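PDB 7BVC: integral membrane indolylacetylinositol arabinosyltransferase EmbB from Mycolicibacterium smegmatis MC2 155, which probably transfers arabinose units to build the arabinan of cell-wall arabinogalactan, and is here bound to the antitubercular drug ethambutol. Local coordinates for residues B[156-161]-B[179-184]; B[607-612]-B[671-676]; B[885-890]-B[925-930]; B[969-974]-B[1007-1012]. All blocks are in the same frame, centred on the assembly; numbering follows the deposited sequence.

Contact 1. Residues B[156-161]-B[179-184]; sequences GTYADF and GYPDPN
This is a short antiparallel beta ladder of two residue pairs within the concanavalin-like domain of EmbB: strand 157-159 runs against the close of strand 178-180. Thr157 and Tyr180 form the hydrogen-bonded pair, and Tyr158 and Gly179 the non-hydrogen-bonded pair next to it. The two bonds of the first pair are unequal. Tyr180 N meets Thr157 O at 2.9 Å, the donor nearly along the C=O axis. The return bond, Thr157 N to Tyr180 O, is weak and bent, with 124° at the hydrogen. It lies next to Pro181, the centre of an inverse gamma turn, where the second segment leaves the ladder. Glycines serve the tight places: a beta carbon on Gly156 would collide with Tyr180 O, and one on Gly179 with Thr157 O and the Tyr158 ring. With CG anti to the carbonyl carbon (chi1 -80°), the Tyr158 ring lies across the partner backbone, where Gly179 has no side chain to obstruct it. Its CD1 is 3.8 Å from Gly179 CA, and Tyr180 N stands over one face. Arg177 adds a cation-pi contact to this ring. At the ring's far end, Tyr158 OH rests 3.6 Å from Pro181 CB.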
# COMPACT_ATOMS: atom_id res chain seq x y z
N GLY B 156 2.01 32.84 26.65
CA GLY B 156 3.23 32.85 25.87
C GLY B 156 4.44 32.78 26.78
O GLY B 156 4.34 32.91 28.00
N THR B 157 5.59 32.57 26.15
CA THR B 157 6.86 32.50 26.86
C THR B 157 7.46 33.90 26.93
O THR B 157 7.66 34.54 25.90
CB THR B 157 7.82 31.54 26.16
OG1 THR B 157 7.10 30.37 25.74
CG2 THR B 157 8.93 31.12 27.11
N TYR B 158 7.75 34.37 28.15
CA TYR B 158 8.20 35.74 28.35
C TYR B 158 9.27 35.77 29.43
O TYR B 158 9.04 35.33 30.56
CB TYR B 158 7.04 36.66 28.71
CG TYR B 158 6.24 37.09 27.50
CD1 TYR B 158 6.71 38.07 26.64
CD2 TYR B 158 5.01 36.51 27.20
CE1 TYR B 158 5.99 38.47 25.53
CE2 TYR B 158 4.28 36.89 26.10
CZ TYR B 158 4.78 37.87 25.27
OH TYR B 158 4.06 38.27 24.16
N ALA B 159 10.44 36.30 29.07
CA ALA B 159 11.56 36.47 29.98
C ALA B 159 11.76 37.96 30.28
O ALA B 159 11.84 38.78 29.36
CB ALA B 159 12.84 35.88 29.38
N ASP B 160 11.80 38.28 31.56
CA ASP B 160 11.94 39.64 32.06
C ASP B 160 13.28 39.77 32.78
O ASP B 160 13.72 38.85 33.47
CB ASP B 160 10.81 39.99 33.03
CG ASP B 160 9.45 39.98 32.37
OD1 ASP B 160 9.39 40.20 31.15
OD2 ASP B 160 8.45 39.75 33.07
N PHE B 161 13.87 40.95 32.66
CA PHE B 161 15.20 41.23 33.19
C PHE B 161 15.14 42.41 34.14
O PHE B 161 15.87 43.39 33.97
CB PHE B 161 16.19 41.52 32.06
CG PHE B 161 16.76 40.29 31.42
CD1 PHE B 161 16.09 39.67 30.37
CD2 PHE B 161 17.96 39.76 31.85
CE1 PHE B 161 16.62 38.54 29.78
CE2 PHE B 161 18.48 38.63 31.25
CZ PHE B 161 17.81 38.02 30.22
N GLY B 179 9.86 37.98 24.43
CA GLY B 179 9.31 36.65 24.29
C GLY B 179 8.38 36.54 23.10
O GLY B 179 8.50 37.29 22.13
N TYR B 180 7.45 35.59 23.20
CA TYR B 180 6.51 35.31 22.13
C TYR B 180 5.18 34.88 22.72
O TYR B 180 5.16 34.13 23.71
CB TYR B 180 7.03 34.23 21.19
CG TYR B 180 8.27 34.63 20.43
CD1 TYR B 180 9.54 34.41 20.95
CD2 TYR B 180 8.18 35.24 19.18
CE1 TYR B 180 10.67 34.79 20.27
CE2 TYR B 180 9.31 35.62 18.49
CZ TYR B 180 10.55 35.39 19.04
OH TYR B 180 11.69 35.76 18.35
N PRO B 181 4.05 35.33 22.16
CA PRO B 181 2.72 34.93 22.64
C PRO B 181 2.22 33.65 21.99
O PRO B 181 1.12 33.61 21.42
CB PRO B 181 1.85 36.14 22.27
CG PRO B 181 2.47 36.64 21.01
CD PRO B 181 3.96 36.35 21.09
N ASP B 182 3.01 32.59 22.06
CA ASP B 182 2.68 31.31 21.47
C ASP B 182 2.38 30.29 22.56
O ASP B 182 3.22 30.08 23.45
CB ASP B 182 3.83 30.81 20.59
CG ASP B 182 3.35 29.90 19.47
OD1 ASP B 182 2.13 29.85 19.22
OD2 ASP B 182 4.21 29.25 18.84
N PRO B 183 1.21 29.65 22.54
CA PRO B 183 0.91 28.63 23.56
C PRO B 183 1.56 27.28 23.29
O PRO B 183 1.45 26.38 24.13
CB PRO B 183 -0.61 28.52 23.50
CG PRO B 183 -0.94 28.86 22.09
CD PRO B 183 0.06 29.88 21.65
N ASN B 184 2.23 27.12 22.15
CA ASN B 184 2.92 25.88 21.81
C ASN B 184 4.41 25.94 22.10
O ASN B 184 5.17 25.12 21.57
CB ASN B 184 2.67 25.52 20.34
CG ASN B 184 1.25 25.07 20.08
OD1 ASN B 184 0.64 24.39 20.91
ND2 ASN B 184 0.72 25.43 18.92

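Contact 2. Residues B[607-612]-B[671-676]; sequences SARNRM and WLHLTR
Leu672 and Arg609 bring the two backbones closest, their CA atoms 5.8 Å apart, and no hydrogen bond passes between 607-612 and 671-676. Leu672 has CG anti to its carbonyl carbon, beside the backbone N, which sends CD1 toward the face formed by Ala608 and Met612, one turn apart. It lies 4.3 Å from Ala608 CB and 4.5 Å from Met612 CB. Met612 begins in the same direction, but its end turns off to Ala665, Trp668 and Ala669, about one to two turns earlier on the helix of Leu672. Two helices predicted to span the membrane meet here near their ends, in the GT-C-type membrane domain: the start of 608-625 against the end of 654-675, nearly antiparallel at 159° with axes 9.5 Å apart. Arg609 takes the crowded rotamer, CG between backbone N and carbonyl carbon (chi1 75°), then runs extended to NE alongside His673. The imidazole, its CG anti to the backbone N, points the same way, its plane 79° from that of the guanidinium. His673 CD2 lies over one guanidinium face, 3.7 Å from Arg609 NE. Beyond the two helices, Arg609 NH1 pairs with a bound cardiolipin in a salt bridge; Asn610 and His673 line the same lipid pocket. Arg611 points to another side, where NH1 forms a salt bridge with Asp684.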
# COMPACT_ATOMS: atom_id res chain seq x y z
N SER B 607 -29.93 -29.54 -10.69
CA SER B 607 -29.20 -29.68 -11.95
C SER B 607 -27.71 -29.86 -11.68
O SER B 607 -27.16 -29.26 -10.75
CB SER B 607 -29.42 -28.46 -12.84
OG SER B 607 -28.64 -27.36 -12.40
N ALA B 608 -27.07 -30.69 -12.50
CA ALA B 608 -25.68 -31.04 -12.26
C ALA B 608 -24.73 -29.88 -12.54
O ALA B 608 -23.70 -29.75 -11.85
CB ALA B 608 -25.29 -32.25 -13.11
N ARG B 609 -25.04 -29.04 -13.52
CA ARG B 609 -24.09 -28.00 -13.90
C ARG B 609 -23.99 -26.90 -12.85
O ARG B 609 -22.92 -26.33 -12.65
CB ARG B 609 -24.46 -27.41 -15.26
CG ARG B 609 -25.65 -26.48 -15.28
CD ARG B 609 -25.55 -25.51 -16.44
NE ARG B 609 -26.79 -24.79 -16.68
CZ ARG B 609 -27.10 -23.63 -16.10
NH1 ARG B 609 -28.25 -23.04 -16.37
NH2 ARG B 609 -26.25 -23.06 -15.25
N ASN B 610 -25.08 -26.62 -12.13
CA ASN B 610 -25.02 -25.63 -11.06
C ASN B 610 -24.14 -26.12 -9.92
O ASN B 610 -23.33 -25.36 -9.37
CB ASN B 610 -26.43 -25.31 -10.57
CG ASN B 610 -27.28 -24.65 -11.64
OD1 ASN B 610 -26.83 -23.76 -12.35
ND2 ASN B 610 -28.53 -25.09 -11.76
N ARG B 611 -24.28 -27.39 -9.55
CA ARG B 611 -23.45 -27.95 -8.49
C ARG B 611 -21.99 -28.04 -8.92
O ARG B 611 -21.08 -27.82 -8.11
CB ARG B 611 -23.99 -29.31 -8.07
CG ARG B 611 -25.29 -29.22 -7.29
CD ARG B 611 -25.73 -30.55 -6.73
NE ARG B 611 -26.63 -31.26 -7.65
CZ ARG B 611 -26.39 -32.47 -8.14
NH1 ARG B 611 -25.27 -33.10 -7.82
NH2 ARG B 611 -27.26 -33.03 -8.96
N MET B 612 -21.75 -28.33 -10.20
CA MET B 612 -20.38 -28.33 -10.70
C MET B 612 -19.78 -26.93 -10.67
O MET B 612 -18.60 -26.77 -10.34
CB MET B 612 -20.34 -28.91 -12.11
CG MET B 612 -19.03 -29.59 -12.46
SD MET B 612 -18.78 -31.10 -11.53
CE MET B 612 -17.00 -31.15 -11.44
N TRP B 671 -19.24 -28.00 -20.42
CA TRP B 671 -19.67 -29.12 -21.26
C TRP B 671 -21.05 -29.62 -20.87
O TRP B 671 -21.82 -30.03 -21.73
CB TRP B 671 -18.65 -30.26 -21.19
CG TRP B 671 -19.13 -31.51 -21.85
CD1 TRP B 671 -19.61 -32.63 -21.24
CD2 TRP B 671 -19.18 -31.77 -23.26
NE1 TRP B 671 -19.95 -33.57 -22.18
CE2 TRP B 671 -19.70 -33.07 -23.42
CE3 TRP B 671 -18.83 -31.04 -24.40
CZ2 TRP B 671 -19.88 -33.65 -24.68
CZ3 TRP B 671 -19.01 -31.61 -25.64
CH2 TRP B 671 -19.53 -32.91 -25.77
N LEU B 672 -21.37 -29.61 -19.57
CA LEU B 672 -22.72 -29.95 -19.15
C LEU B 672 -23.72 -28.89 -19.59
O LEU B 672 -24.89 -29.21 -19.83
CB LEU B 672 -22.78 -30.14 -17.64
CG LEU B 672 -22.18 -31.43 -17.07
CD1 LEU B 672 -21.88 -31.26 -15.60
CD2 LEU B 672 -23.12 -32.60 -17.29
N HIS B 673 -23.28 -27.64 -19.69
CA HIS B 673 -24.17 -26.56 -20.11
C HIS B 673 -24.50 -26.67 -21.59
O HIS B 673 -25.65 -26.47 -22.00
CB HIS B 673 -23.51 -25.21 -19.80
CG HIS B 673 -24.32 -24.03 -20.24
ND1 HIS B 673 -23.82 -23.07 -21.10
CD2 HIS B 673 -25.58 -23.64 -19.94
CE1 HIS B 673 -24.74 -22.14 -21.30
NE2 HIS B 673 -25.82 -22.47 -20.62
N LEU B 674 -23.50 -26.98 -22.42
CA LEU B 674 -23.71 -27.02 -23.87
C LEU B 674 -24.67 -28.13 -24.26
O LEU B 674 -25.58 -27.93 -25.07
CB LEU B 674 -22.38 -27.18 -24.59
CG LEU B 674 -21.47 -25.95 -24.62
CD1 LEU B 674 -20.22 -26.24 -25.43
CD2 LEU B 674 -22.22 -24.77 -25.20
N THR B 675 -24.49 -29.32 -23.70
CA THR B 675 -25.26 -30.49 -24.11
C THR B 675 -26.59 -30.63 -23.38
O THR B 675 -27.33 -31.57 -23.67
CB THR B 675 -24.43 -31.77 -23.90
OG1 THR B 675 -23.96 -31.82 -22.54
CG2 THR B 675 -23.24 -31.78 -24.84
N ARG B 676 -26.90 -29.73 -22.45
CA ARG B 676 -28.17 -29.73 -21.72
C ARG B 676 -28.37 -31.06 -20.99
O ARG B 676 -29.30 -31.82 -21.26
CB ARG B 676 -29.34 -29.43 -22.66
CG ARG B 676 -29.29 -28.06 -23.29
CD ARG B 676 -30.56 -27.77 -24.08
NE ARG B 676 -30.58 -26.41 -24.61
CZ ARG B 676 -30.93 -25.34 -23.91
NH1 ARG B 676 -31.28 -25.46 -22.64
NH2 ARG B 676 -30.92 -24.14 -24.48

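Contact 3. Residues B[885-890]-B[925-930]; sequences LEYATR and DDAVAV
Two strands of an antiparallel sheet meet here where one of them is just entering its extended course. Side chains fit together around a short backbone ladder held by Ala888, whose N reaches Ala929 O at 2.9 Å (161° at the hydrogen) and whose O receives Val928 N at 2.9 Å. In both bonds the donor stands above the carbonyl plane. At one end Val930 is the bump: its CG1, anti to the backbone N (chi1 158°), presses into the fork of Leu885, 3.5 Å from CD1 and 3.7 Å from CD2. Leu885 also packs on Val860 and Ile862 of strand 860-866, tying this sheet to its neighbour. Beside the Tyr887-Val930 non-hydrogen-bonded pair, Tyr887 meets the other segment mainly through CB, 4.1 Å from Ala927 CB, while the crowded first torsion (chi1 51°) takes the ring off toward Val902 and Pro924. At the other end Val928 lodges CG2 in the bend of Arg890, 3.5 Å from its CG, the two side chains crossing at about a right angle. Trp843 of strand 837-845 packs on the small side chains of Ala888 and Ala929. The order 837-845, 929-936, 882-889, 897-898 makes this the central antiparallel pairing of a four-stranded sheet in the EmbC-type C-terminal domain, a family of the galactose-binding-domain-like clan.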
# COMPACT_ATOMS: atom_id res chain seq x y z
N LEU B 885 35.67 -20.81 9.32
CA LEU B 885 36.39 -21.16 10.54
C LEU B 885 37.02 -22.53 10.35
O LEU B 885 36.31 -23.53 10.27
CB LEU B 885 35.44 -21.16 11.74
CG LEU B 885 36.12 -21.03 13.10
CD1 LEU B 885 36.37 -19.57 13.40
CD2 LEU B 885 35.28 -21.68 14.18
N GLU B 886 38.34 -22.57 10.28
CA GLU B 886 39.06 -23.83 10.16
C GLU B 886 39.49 -24.32 11.53
O GLU B 886 39.96 -23.54 12.36
CB GLU B 886 40.28 -23.67 9.25
CG GLU B 886 39.98 -23.87 7.78
CD GLU B 886 41.14 -24.50 7.04
OE1 GLU B 886 42.22 -24.67 7.65
OE2 GLU B 886 40.97 -24.83 5.84
N TYR B 887 39.33 -25.62 11.77
CA TYR B 887 39.74 -26.25 13.01
C TYR B 887 40.77 -27.33 12.73
O TYR B 887 40.66 -28.07 11.75
CB TYR B 887 38.54 -26.83 13.77
CG TYR B 887 37.64 -27.74 12.96
CD1 TYR B 887 37.92 -29.09 12.83
CD2 TYR B 887 36.51 -27.24 12.33
CE1 TYR B 887 37.09 -29.92 12.10
CE2 TYR B 887 35.68 -28.06 11.60
CZ TYR B 887 35.97 -29.40 11.48
OH TYR B 887 35.15 -30.22 10.75
N ALA B 888 41.77 -27.41 13.60
CA ALA B 888 42.92 -28.28 13.41
C ALA B 888 42.87 -29.44 14.40
O ALA B 888 42.02 -29.51 15.29
CB ALA B 888 44.22 -27.50 13.55
N THR B 889 43.81 -30.38 14.23
CA THR B 889 43.96 -31.52 15.12
C THR B 889 45.43 -31.66 15.48
O THR B 889 46.29 -30.93 14.98
CB THR B 889 43.44 -32.82 14.49
OG1 THR B 889 44.43 -33.34 13.59
CG2 THR B 889 42.15 -32.58 13.72
N ARG B 890 45.73 -32.61 16.37
CA ARG B 890 47.09 -32.90 16.78
C ARG B 890 47.70 -33.99 15.91
O ARG B 890 47.15 -34.38 14.87
CB ARG B 890 47.14 -33.31 18.25
CG ARG B 890 47.10 -32.17 19.25
CD ARG B 890 47.06 -32.72 20.66
NE ARG B 890 45.78 -33.37 20.94
CZ ARG B 890 45.56 -34.13 22.01
NH1 ARG B 890 46.53 -34.34 22.89
NH2 ARG B 890 44.37 -34.68 22.20
N ASP B 925 35.37 -33.23 19.05
CA ASP B 925 36.01 -33.21 20.36
C ASP B 925 37.51 -33.41 20.27
O ASP B 925 38.19 -33.38 21.30
CB ASP B 925 35.38 -34.27 21.27
CG ASP B 925 35.86 -34.16 22.71
OD1 ASP B 925 36.20 -33.04 23.15
OD2 ASP B 925 35.89 -35.20 23.40
N ASP B 926 38.06 -33.59 19.07
CA ASP B 926 39.50 -33.74 18.89
C ASP B 926 40.12 -32.48 18.29
O ASP B 926 41.34 -32.44 18.09
CB ASP B 926 39.79 -34.97 18.02
CG ASP B 926 41.21 -35.48 18.18
OD1 ASP B 926 41.39 -36.50 18.87
OD2 ASP B 926 42.14 -34.89 17.60
N ALA B 927 39.31 -31.46 18.03
CA ALA B 927 39.84 -30.21 17.51
C ALA B 927 40.73 -29.54 18.55
O ALA B 927 40.42 -29.53 19.74
CB ALA B 927 38.71 -29.27 17.10
N VAL B 928 41.84 -28.97 18.09
CA VAL B 928 42.86 -28.41 18.97
C VAL B 928 42.95 -26.90 18.85
O VAL B 928 43.14 -26.20 19.85
CB VAL B 928 44.23 -29.06 18.69
CG1 VAL B 928 45.26 -28.60 19.72
CG2 VAL B 928 44.09 -30.56 18.70
N ALA B 929 42.80 -26.36 17.64
CA ALA B 929 42.91 -24.93 17.44
C ALA B 929 41.97 -24.50 16.33
O ALA B 929 41.41 -25.33 15.60
CB ALA B 929 44.34 -24.51 17.12
N VAL B 930 41.83 -23.19 16.18
CA VAL B 930 40.83 -22.57 15.32
C VAL B 930 41.45 -21.34 14.67
O VAL B 930 42.23 -20.62 15.30
CB VAL B 930 39.57 -22.21 16.14
CG1 VAL B 930 38.76 -21.14 15.46
CG2 VAL B 930 38.71 -23.45 16.36

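Contact 4. Residues B[969-974]-B[1007-1012]; sequences LMDWAV and QSTDTW. With 95E (Ethambutol), chain I.
Ethambutol is touched by both indoles of this contact. Its C13 lies over a face of Trp972, 3.5 Å from CH2, and its C14 over a face of Trp1012, 3.7 Å from CE3, so the ethyl branch of the drug is held by carbon-to-ring contacts from two indoles. These also meet each other: their five-membered rings have centroids 4.8 Å apart and planes at 61°, an oblique pairing in which Trp972 CD1 touches Trp1012 CD1. Trp972 takes the crowded position, CG between backbone N and carbonyl carbon, while Trp1012 has CG anti to its backbone N; these torsions bring the two side chains together at the drug, crossing at about a right angle. Around the first indole, the methyl CG2 of Thr1009 stands above the ring plane, 3.4 Å from Trp972 NE1. Ser1008 O lies at the ring edge in its plane, 3.6 Å from Trp972 NE1. Thr1009 is in turn held by Asp971: Thr1009 OG1 donates to the anti lone pair of Asp971 OD2, 2.9 Å away. The bond joins the loop leaving strand 968-970 to the wider pi-type turn at 1007-1009, and probably helps hold the methyl against the indole. Farther out, Arg997 makes a salt bridge with Asp1010 and a long, weak ion pair with Asp971, which probably eases the like charges of the two acids. Arg307 adds a cation-pi contact to Trp1012. Two C-terminal-domain tryptophans thus form an aromatic wall of the ethambutol pocket, which Asp285, Arg389 and His580 help to line.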
# COMPACT_ATOMS: atom_id res chain seq x y z
N LEU B 969 11.54 -1.16 29.97
CA LEU B 969 10.71 -0.63 28.90
C LEU B 969 10.54 -1.72 27.85
O LEU B 969 11.47 -1.99 27.07
CB LEU B 969 11.33 0.63 28.30
CG LEU B 969 10.41 1.60 27.55
CD1 LEU B 969 10.98 3.00 27.61
CD2 LEU B 969 10.21 1.17 26.11
N MET B 970 9.38 -2.35 27.82
CA MET B 970 9.07 -3.39 26.85
C MET B 970 8.25 -2.79 25.73
O MET B 970 7.28 -2.07 25.98
CB MET B 970 8.31 -4.54 27.51
CG MET B 970 9.18 -5.51 28.28
SD MET B 970 8.23 -6.75 29.17
CE MET B 970 7.97 -5.91 30.73
N ASP B 971 8.63 -3.07 24.48
CA ASP B 971 7.83 -2.62 23.37
C ASP B 971 6.45 -3.29 23.41
O ASP B 971 6.24 -4.29 24.09
CB ASP B 971 8.54 -2.91 22.04
CG ASP B 971 9.65 -1.92 21.75
OD1 ASP B 971 10.15 -1.28 22.71
OD2 ASP B 971 10.03 -1.77 20.57
N TRP B 972 5.51 -2.72 22.66
CA TRP B 972 4.13 -3.19 22.73
C TRP B 972 3.94 -4.57 22.11
O TRP B 972 2.83 -5.10 22.17
CB TRP B 972 3.19 -2.18 22.07
CG TRP B 972 3.44 -1.93 20.62
CD1 TRP B 972 4.13 -0.89 20.08
CD2 TRP B 972 2.98 -2.72 19.52
NE1 TRP B 972 4.14 -0.98 18.72
CE2 TRP B 972 3.44 -2.10 18.34
CE3 TRP B 972 2.22 -3.89 19.41
CZ2 TRP B 972 3.18 -2.61 17.08
CZ3 TRP B 972 1.96 -4.39 18.15
CH2 TRP B 972 2.44 -3.75 17.00
N ALA B 973 4.98 -5.16 21.53
CA ALA B 973 4.90 -6.51 21.01
C ALA B 973 5.36 -7.57 22.01
O ALA B 973 4.75 -8.64 22.08
CB ALA B 973 5.73 -6.64 19.73
N VAL B 974 6.41 -7.29 22.78
CA VAL B 974 6.94 -8.25 23.74
C VAL B 974 6.28 -8.08 25.10
O VAL B 974 6.84 -7.45 26.01
CB VAL B 974 8.48 -8.11 23.81
CG1 VAL B 974 9.08 -8.48 22.49
CG2 VAL B 974 8.88 -6.68 24.10
N GLN B 1007 10.14 -0.69 11.82
CA GLN B 1007 9.02 -0.05 11.14
C GLN B 1007 7.67 -0.24 11.82
O GLN B 1007 6.65 0.13 11.23
CB GLN B 1007 8.94 -0.54 9.69
CG GLN B 1007 8.48 -1.98 9.55
CD GLN B 1007 8.87 -2.59 8.22
OE1 GLN B 1007 9.85 -2.18 7.60
NE2 GLN B 1007 8.10 -3.57 7.77
N SER B 1008 7.62 -0.80 13.01
CA SER B 1008 6.32 -0.90 13.67
C SER B 1008 6.32 -0.37 15.09
O SER B 1008 5.32 0.22 15.51
CB SER B 1008 5.84 -2.35 13.65
OG SER B 1008 6.69 -3.19 14.42
N THR B 1009 7.40 -0.56 15.85
CA THR B 1009 7.43 -0.14 17.24
C THR B 1009 8.28 1.10 17.49
O THR B 1009 8.07 1.79 18.49
CB THR B 1009 7.94 -1.27 18.14
OG1 THR B 1009 9.30 -1.57 17.81
CG2 THR B 1009 7.10 -2.52 17.95
N ASP B 1010 9.25 1.39 16.62
CA ASP B 1010 10.01 2.62 16.75
C ASP B 1010 9.28 3.82 16.17
O ASP B 1010 9.62 4.96 16.49
CB ASP B 1010 11.38 2.48 16.08
CG ASP B 1010 12.45 1.97 17.03
OD1 ASP B 1010 12.11 1.63 18.18
OD2 ASP B 1010 13.62 1.91 16.62
N THR B 1011 8.27 3.58 15.32
CA THR B 1011 7.44 4.64 14.78
C THR B 1011 6.13 4.81 15.53
O THR B 1011 5.54 5.89 15.47
CB THR B 1011 7.14 4.38 13.30
OG1 THR B 1011 6.40 3.17 13.17
CG2 THR B 1011 8.43 4.26 12.51
N TRP B 1012 5.66 3.77 16.22
CA TRP B 1012 4.45 3.88 17.02
C TRP B 1012 4.72 4.62 18.32
O TRP B 1012 3.98 5.54 18.69
CB TRP B 1012 3.88 2.49 17.29
CG TRP B 1012 2.55 2.50 17.99
CD1 TRP B 1012 2.33 2.36 19.32
CD2 TRP B 1012 1.27 2.63 17.38
NE1 TRP B 1012 0.99 2.41 19.59
CE2 TRP B 1012 0.31 2.58 18.41
CE3 TRP B 1012 0.83 2.80 16.06
CZ2 TRP B 1012 -1.06 2.68 18.16
CZ3 TRP B 1012 -0.53 2.90 15.82
CH2 TRP B 1012 -1.45 2.85 16.87
C2 95E I . -5.05 0.54 21.40
O12 95E I . -1.54 -3.38 14.78
C11 95E I . -2.21 -2.91 15.92
C10 95E I . -1.69 -1.53 16.27
C13 95E I . -0.17 -1.50 16.16
C14 95E I . 0.32 -0.73 14.95
N9 95E I . -2.04 -1.21 17.64
C8 95E I . -3.48 -1.25 17.78
C7 95E I . -3.93 -0.46 19.00
N6 95E I . -4.42 -1.37 20.02
C3 95E I . -5.50 -0.77 20.77
O1 95E I . -6.00 0.88 22.37
C4 95E I . -5.93 -1.73 21.88
C5 95E I . -6.31 -3.11 21.34

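How the contacts relate
Contact 4 is the most central, about 7 Å from the chain centre to its own centre, and is buried. Contact 2 is also buried although it lies farthest from the chain centre, about 51 Å between centres; contacts 1 and 3 are partly buried. Contacts 1 and 3 both use antiparallel backbone bonding, but the first relies on glycines and one tyrosine ring, the other on interlocking aliphatic branches. Contacts 2 and 4 both border ligands: lipid charge is met by arginine at the membrane helices, while drug carbon is met by indoles. Contacts 3 and 4 both belong to the C-terminal domain, yet their centres are about 43 Å apart and they involve different sheets.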